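PDB 1QNR: endo-1,4-b-d-mannanase from Trichoderma reesei, which hydrolyses internal beta-1,4-mannosidic linkages in mannan polysaccharides, as an endo-acting mannanase of glycoside hydrolase family 5. Local coordinates for residues V230-D236 against A268-C272; A262-L266 against T297-G301; P271-Y277 against M300-W306. All coordinates share one frame; numbering follows the deposited sequence.

Interaction 1 of 3, residues V230-D236 against A268-C272; sequences VQIKSLD and AGKPC
Two loops meet here, and Q231 and A268 come closest, their CA atoms 6.0 Å apart. Segment 230-236 folds into a type I beta turn from I232 to L235. The bend of 230-236 brings the carbonyl oxygens of V230 and L235 to one side chain, that of K270. The lysine leaves with CG anti to its carbonyl carbon and stays extended to the tip (chi2 to chi4 all near 180°), which carries NZ into the bend of the loop. There NZ donates to L235 O at 2.8 Å, almost in line with the carbonyl bond. It also donates to V230 O at 2.9 Å, tilted 25° from that carbonyl plane. I232 O is equally close, but the angle is too poor for a bond. The loops follow helices 226-230 and 253-267 and lead into strands 238-242 and 272-277, so the ammonium joins two neighbouring helix-to-strand turns of the TIM barrel. The second helix ends in a Schellman motif, with G269 at positive phi. Lower down the lysine chain, K270 CD lies 3.7 Å from D236 O. The D236 carboxylate goes elsewhere, forming a salt bridge with K192. Beside the lysine, the V230 methyl CG2 touches A268 CB at 4.0 Å, a small apolar contact. P271 CD also reaches D236 O, at 3.9 Å.

Interaction 2 of 3, residues A262-L266 against T297-G301; sequences AAACL and TRGMG
A262 and G299 bring the helix and the turn close together, their CA atoms 4.7 Å apart. No hydrogen bond crosses between 262-266 and 297-301, so the contact is one of packing. The backbone of the second segment makes a type II beta turn from T297 to M300, closed by M300 N to T297 O. G299 sits in this turn at positive phi (103°). Having no side chain, it lets the helix come near. Its CA is 3.9 Å from A262 O and 4.0 Å from L266 CB, so it rests against one turn of the helix.

The apolar contacts centre on the A262 methyl. A262 CB meets T297 CG2 at 3.6 Å and M300 SD at 3.7 Å, and so lies between the two side chains. M300 is bent at chi2 (-57°), which brings SD beside the methyl. T297 OG1 is hydrogen-bonded to T293 O, while the CG2 branch does the touching.

Of mixed character are two further contacts. A262 CB also packs on R298 O at 3.5 Å. L266 crosses R298 at a slant: its CD2 lies near R298 CB, and its CD1 is 4.1 Å from R298 NH2, oblique to the guanidinium. This outer side of the contact is more exposed.

C265 faces the turn too, and its SG is in a disulfide with C272. The end of helix 253-267 thus packs on the turn that leads into strand 300-309, in a helix-to-strand connection of the TIM barrel.

Interaction 3 of 3, residues P271-Y277 against M300-W306; sequences PCVFEEY and MGGDMFW
Y277 is the side chain round which this contact is built; its ring has F305 CA over one face and D303 OD1 at its edge. Its CG sits between the backbone N and the carbonyl carbon (chi1 55°), and the ring then reaches across the neighbouring strand. F305 CA is 3.7 Å from the ring centroid, in a CH-pi contact. Y277 OH donates to D303 OD1 at 2.7 Å, meeting the oxygen from above the carboxylate plane. The same hydroxyl also bonds Q291, while D303 OD2 is held by Y20 and H339. F274 offers a ring face to Y277 CD2, and its CD2 touches D303 CB at 3.7 Å. M300 CE fills in beside F274 CB, also at 3.7 Å.

E276 and W306 lie side by side, pointing the same way. The carboxylate and ring planes are 36° apart, and E276 CD is 3.7 Å from W306 CE3. Y243 and R54 hold the two E276 oxygens.

Behind the side chains, the axes of strands 272-277 and 300-305 come within 4.7 Å and run parallel, joined by bonds such as M304 N to F274 O, 2.8 Å. They are neighbouring strands of a beta-alpha-beta unit through helix 283-295. The nearest atoms of the E276 side chain and a bound mannose are about 5 Å apart. This position fits the nucleophile glutamate that family 5 enzymes carry at the C-terminal end of the seventh TIM-barrel strand.

Following the chain, 230-236 comes first and meets 268-272, so interaction 1 closes a loop holding strand 238-242 and helix 253-267. Interaction 2 starts inside that loop, at 262-266, and ends beyond it at 297-301. The two therefore cross. Interaction 3 begins on P271 and C272, where interaction 1 ends, and finishes on the stretch that interaction 2 reaches, sharing M300 and G301. It spans helix 283-295; it begins inside the loop of interaction 2 and runs past its end. The C265-C272 disulfide ties helix 253-267 to strand 272-277. Together they join the loop into strand 238-242, the end of helix 253-267 and strands 272-277 and 300-309 in one sector of the barrel wall.

Interaction 1 of 3, residues V230-D236 against A268-C272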
# COMPACT_ATOMS: atom_id res chain seq x y z
N VAL A 230 1.31 -15.81 -1.52
CA VAL A 230 -0.15 -15.70 -1.25
C VAL A 230 -0.73 -16.96 -0.61
O VAL A 230 -1.86 -16.87 -0.14
CB VAL A 230 -0.93 -15.41 -2.55
CG1 VAL A 230 -0.58 -14.06 -3.12
CG2 VAL A 230 -0.79 -16.47 -3.63
N GLN A 231 -0.01 -18.05 -0.47
CA GLN A 231 -0.44 -19.24 0.23
C GLN A 231 -0.22 -19.15 1.73
O GLN A 231 -0.74 -19.99 2.48
CB GLN A 231 0.31 -20.51 -0.32
CG GLN A 231 -0.28 -20.76 -1.69
CD GLN A 231 0.46 -21.64 -2.66
OE1 GLN A 231 0.15 -21.49 -3.87
NE2 GLN A 231 1.36 -22.48 -2.18
N ILE A 232 0.47 -18.12 2.27
CA ILE A 232 0.68 -17.96 3.72
C ILE A 232 -0.69 -17.76 4.40
O ILE A 232 -1.45 -16.89 3.99
CB ILE A 232 1.66 -16.77 3.99
CG1 ILE A 232 3.07 -17.09 3.43
CG2 ILE A 232 1.71 -16.41 5.49
CD1 ILE A 232 4.04 -15.90 3.48
N LYS A 233 -1.00 -18.55 5.45
CA LYS A 233 -2.34 -18.54 6.00
C LYS A 233 -2.75 -17.24 6.65
O LYS A 233 -3.94 -16.88 6.60
CB LYS A 233 -2.44 -19.66 7.10
CG LYS A 233 -2.07 -21.06 6.72
CD LYS A 233 -2.67 -21.96 7.83
CE LYS A 233 -2.33 -21.63 9.27
NZ LYS A 233 -2.62 -22.91 10.06
N SER A 234 -1.74 -16.53 7.22
CA SER A 234 -2.00 -15.26 7.93
C SER A 234 -1.93 -14.06 6.99
O SER A 234 -1.96 -12.90 7.52
CB SER A 234 -1.04 -15.19 9.11
OG SER A 234 0.28 -15.58 8.74
N LEU A 235 -1.85 -14.24 5.67
CA LEU A 235 -2.07 -13.13 4.68
C LEU A 235 -3.43 -13.42 4.07
O LEU A 235 -3.72 -14.51 3.53
CB LEU A 235 -0.95 -13.06 3.61
CG LEU A 235 0.44 -12.77 4.18
CD1 LEU A 235 1.48 -12.84 3.03
CD2 LEU A 235 0.57 -11.41 4.86
N ASP A 236 -4.33 -12.43 4.01
CA ASP A 236 -5.72 -12.63 3.60
C ASP A 236 -5.99 -12.42 2.12
O ASP A 236 -6.95 -12.91 1.56
CB ASP A 236 -6.65 -11.69 4.46
CG ASP A 236 -6.57 -12.02 5.91
OD1 ASP A 236 -6.94 -13.18 6.28
OD2 ASP A 236 -6.11 -11.21 6.73
N ALA A 268 -5.23 -19.80 -4.97
CA ALA A 268 -5.03 -19.85 -3.54
C ALA A 268 -6.33 -19.58 -2.77
O ALA A 268 -6.31 -19.50 -1.49
CB ALA A 268 -3.92 -18.85 -3.13
N GLY A 269 -7.48 -19.37 -3.40
CA GLY A 269 -8.74 -19.16 -2.76
C GLY A 269 -9.02 -17.76 -2.22
O GLY A 269 -9.91 -17.64 -1.34
N LYS A 270 -8.24 -16.76 -2.70
CA LYS A 270 -8.27 -15.39 -2.13
C LYS A 270 -8.38 -14.30 -3.20
O LYS A 270 -8.06 -14.57 -4.38
CB LYS A 270 -6.88 -15.15 -1.44
CG LYS A 270 -6.64 -16.15 -0.30
CD LYS A 270 -5.21 -15.93 0.32
CE LYS A 270 -4.97 -17.02 1.33
NZ LYS A 270 -3.70 -16.93 2.09
N PRO A 271 -8.86 -13.11 -2.87
CA PRO A 271 -8.85 -11.98 -3.84
C PRO A 271 -7.43 -11.44 -4.02
O PRO A 271 -6.55 -11.60 -3.16
CB PRO A 271 -9.70 -10.88 -3.14
CG PRO A 271 -10.12 -11.47 -1.82
CD PRO A 271 -9.35 -12.71 -1.52
N CYS A 272 -7.26 -10.79 -5.19
CA CYS A 272 -6.08 -9.97 -5.43
C CYS A 272 -6.49 -8.50 -5.50
O CYS A 272 -7.62 -8.12 -5.90
CB CYS A 272 -5.57 -10.22 -6.87
SG CYS A 272 -4.06 -11.20 -7.09

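Interaction 2 of 3, residues A262-L266 against T297-G301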
# COMPACT_ATOMS: atom_id res chain seq x y z
N ALA A 262 -4.17 -12.44 -11.11
CA ALA A 262 -5.53 -12.78 -10.73
C ALA A 262 -5.72 -14.28 -10.60
O ALA A 262 -6.35 -14.77 -9.65
CB ALA A 262 -6.60 -12.25 -11.66
N ALA A 263 -5.19 -14.98 -11.61
CA ALA A 263 -5.36 -16.47 -11.58
C ALA A 263 -4.63 -17.10 -10.46
O ALA A 263 -5.10 -18.10 -9.88
CB ALA A 263 -4.90 -17.09 -12.92
N ALA A 264 -3.43 -16.62 -10.03
CA ALA A 264 -2.70 -17.15 -8.89
C ALA A 264 -3.40 -16.86 -7.54
O ALA A 264 -3.49 -17.76 -6.66
CB ALA A 264 -1.26 -16.56 -8.90
N CYS A 265 -4.02 -15.68 -7.40
CA CYS A 265 -4.84 -15.41 -6.21
C CYS A 265 -6.05 -16.35 -6.15
O CYS A 265 -6.26 -17.00 -5.12
CB CYS A 265 -5.34 -13.94 -6.21
SG CYS A 265 -4.11 -12.73 -5.65
N LEU A 266 -6.76 -16.51 -7.26
CA LEU A 266 -7.98 -17.39 -7.29
C LEU A 266 -7.56 -18.83 -7.05
O LEU A 266 -8.32 -19.55 -6.30
CB LEU A 266 -8.67 -17.17 -8.64
CG LEU A 266 -10.01 -18.01 -8.80
CD1 LEU A 266 -11.03 -17.66 -7.74
CD2 LEU A 266 -10.48 -17.77 -10.24
N THR A 297 -11.78 -9.64 -14.80
CA THR A 297 -11.00 -10.85 -14.60
C THR A 297 -11.31 -11.48 -13.26
O THR A 297 -11.21 -10.87 -12.15
CB THR A 297 -9.50 -10.60 -14.74
OG1 THR A 297 -9.16 -10.11 -16.04
CG2 THR A 297 -8.69 -11.88 -14.61
N ARG A 298 -11.76 -12.76 -13.28
CA ARG A 298 -12.05 -13.45 -12.03
C ARG A 298 -10.81 -13.52 -11.10
O ARG A 298 -9.71 -13.79 -11.61
CB ARG A 298 -12.52 -14.90 -12.38
CG ARG A 298 -14.02 -14.92 -12.72
CD ARG A 298 -14.88 -15.04 -11.49
NE ARG A 298 -14.59 -16.05 -10.44
CZ ARG A 298 -15.26 -16.02 -9.26
NH1 ARG A 298 -16.23 -15.10 -9.08
NH2 ARG A 298 -15.02 -16.83 -8.25
N GLY A 299 -11.03 -13.33 -9.78
CA GLY A 299 -9.86 -13.32 -8.86
C GLY A 299 -9.54 -11.88 -8.46
O GLY A 299 -8.96 -11.70 -7.38
N MET A 300 -9.95 -10.85 -9.21
CA MET A 300 -9.66 -9.47 -8.83
C MET A 300 -10.72 -8.90 -7.88
O MET A 300 -11.92 -9.01 -8.15
CB MET A 300 -9.57 -8.53 -10.03
CG MET A 300 -8.43 -8.87 -10.98
SD MET A 300 -6.78 -8.90 -10.19
CE MET A 300 -6.87 -7.33 -9.25
N GLY A 301 -10.32 -8.31 -6.76
CA GLY A 301 -11.23 -7.63 -5.86
C GLY A 301 -11.29 -6.15 -5.94
O GLY A 301 -12.29 -5.51 -5.54

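Interaction 3 of 3, residues P271-Y277 against M300-W306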
# COMPACT_ATOMS: atom_id res chain seq x y z
N PRO A 271 -8.86 -13.11 -2.87
CA PRO A 271 -8.85 -11.98 -3.84
C PRO A 271 -7.43 -11.44 -4.02
O PRO A 271 -6.55 -11.60 -3.16
CB PRO A 271 -9.70 -10.88 -3.14
CG PRO A 271 -10.12 -11.47 -1.82
CD PRO A 271 -9.35 -12.71 -1.52
N CYS A 272 -7.26 -10.79 -5.19
CA CYS A 272 -6.08 -9.97 -5.43
C CYS A 272 -6.49 -8.50 -5.50
O CYS A 272 -7.62 -8.12 -5.90
CB CYS A 272 -5.57 -10.22 -6.87
SG CYS A 272 -4.06 -11.20 -7.09
N VAL A 273 -5.58 -7.59 -5.06
CA VAL A 273 -5.73 -6.12 -5.21
C VAL A 273 -4.61 -5.62 -6.13
O VAL A 273 -3.40 -5.85 -5.87
CB VAL A 273 -5.68 -5.36 -3.86
CG1 VAL A 273 -5.74 -3.82 -4.04
CG2 VAL A 273 -6.87 -5.79 -2.97
N PHE A 274 -5.03 -4.96 -7.22
CA PHE A 274 -4.12 -4.32 -8.19
C PHE A 274 -3.75 -2.96 -7.54
O PHE A 274 -4.50 -1.97 -7.73
CB PHE A 274 -4.85 -4.21 -9.52
CG PHE A 274 -4.22 -3.58 -10.71
CD1 PHE A 274 -2.82 -3.48 -10.79
CD2 PHE A 274 -4.98 -3.11 -11.79
CE1 PHE A 274 -2.26 -2.94 -11.96
CE2 PHE A 274 -4.44 -2.55 -12.94
CZ PHE A 274 -3.05 -2.49 -13.02
N GLU A 275 -2.73 -2.95 -6.69
CA GLU A 275 -2.56 -1.91 -5.65
C GLU A 275 -1.81 -0.66 -6.07
O GLU A 275 -1.97 0.37 -5.39
CB GLU A 275 -1.83 -2.60 -4.46
CG GLU A 275 -1.59 -1.70 -3.24
CD GLU A 275 -0.87 -2.43 -2.11
OE1 GLU A 275 0.28 -2.88 -2.30
OE2 GLU A 275 -1.49 -2.45 -0.98
N GLU A 276 -1.00 -0.72 -7.15
CA GLU A 276 -0.38 0.47 -7.72
C GLU A 276 -0.24 0.30 -9.22
O GLU A 276 0.10 -0.84 -9.63
CB GLU A 276 1.04 0.77 -7.21
CG GLU A 276 1.22 1.07 -5.71
CD GLU A 276 2.63 1.41 -5.37
OE1 GLU A 276 3.47 1.66 -6.30
OE2 GLU A 276 3.05 1.43 -4.18
N TYR A 277 -0.38 1.35 -10.02
CA TYR A 277 -0.06 1.25 -11.46
C TYR A 277 0.06 2.67 -12.04
O TYR A 277 -0.59 3.60 -11.56
CB TYR A 277 -1.10 0.45 -12.25
CG TYR A 277 -2.53 0.92 -12.13
CD1 TYR A 277 -3.12 1.88 -12.97
CD2 TYR A 277 -3.41 0.37 -11.16
CE1 TYR A 277 -4.44 2.27 -12.86
CE2 TYR A 277 -4.73 0.75 -11.04
CZ TYR A 277 -5.28 1.72 -11.88
OH TYR A 277 -6.61 2.13 -11.77
N MET A 300 -9.95 -10.85 -9.21
CA MET A 300 -9.66 -9.47 -8.83
C MET A 300 -10.72 -8.90 -7.88
O MET A 300 -11.92 -9.01 -8.15
CB MET A 300 -9.57 -8.53 -10.03
CG MET A 300 -8.43 -8.87 -10.98
SD MET A 300 -6.78 -8.90 -10.19
CE MET A 300 -6.87 -7.33 -9.25
N GLY A 301 -10.32 -8.31 -6.76
CA GLY A 301 -11.23 -7.63 -5.86
C GLY A 301 -11.29 -6.15 -5.94
O GLY A 301 -12.29 -5.51 -5.54
N GLY A 302 -10.25 -5.52 -6.52
CA GLY A 302 -10.33 -4.02 -6.71
C GLY A 302 -8.97 -3.56 -7.28
O GLY A 302 -8.05 -4.34 -7.45
N ASP A 303 -8.92 -2.22 -7.56
CA ASP A 303 -7.69 -1.60 -8.11
C ASP A 303 -7.51 -0.17 -7.61
O ASP A 303 -8.49 0.49 -7.21
CB ASP A 303 -7.66 -1.59 -9.67
CG ASP A 303 -8.67 -0.55 -10.23
OD1 ASP A 303 -8.32 0.64 -10.38
OD2 ASP A 303 -9.80 -0.98 -10.55
N MET A 304 -6.22 0.25 -7.49
CA MET A 304 -5.87 1.59 -6.92
C MET A 304 -4.76 2.18 -7.76
O MET A 304 -3.58 1.75 -7.72
CB MET A 304 -5.37 1.42 -5.45
CG MET A 304 -6.43 0.64 -4.63
SD MET A 304 -5.96 0.15 -2.95
CE MET A 304 -5.95 1.74 -2.21
N PHE A 305 -5.05 3.25 -8.52
CA PHE A 305 -4.02 3.89 -9.33
C PHE A 305 -3.00 4.63 -8.46
O PHE A 305 -3.31 5.10 -7.34
CB PHE A 305 -4.62 4.85 -10.39
CG PHE A 305 -5.41 6.04 -9.85
CD1 PHE A 305 -6.74 5.93 -9.47
CD2 PHE A 305 -4.75 7.26 -9.63
CE1 PHE A 305 -7.45 7.06 -9.05
CE2 PHE A 305 -5.49 8.38 -9.15
CZ PHE A 305 -6.82 8.26 -8.83
N TRP A 306 -1.75 4.73 -8.99
CA TRP A 306 -0.73 5.62 -8.41
C TRP A 306 -0.66 6.87 -9.27
O TRP A 306 -0.28 6.73 -10.49
CB TRP A 306 0.66 4.89 -8.35
CG TRP A 306 1.69 5.80 -7.71
CD1 TRP A 306 2.42 6.80 -8.32
CD2 TRP A 306 2.12 5.80 -6.32
NE1 TRP A 306 3.24 7.42 -7.40
CE2 TRP A 306 3.10 6.81 -6.15
CE3 TRP A 306 1.78 5.00 -5.22
CZ2 TRP A 306 3.70 7.10 -4.95
CZ3 TRP A 306 2.44 5.23 -3.99
CH2 TRP A 306 3.38 6.28 -3.83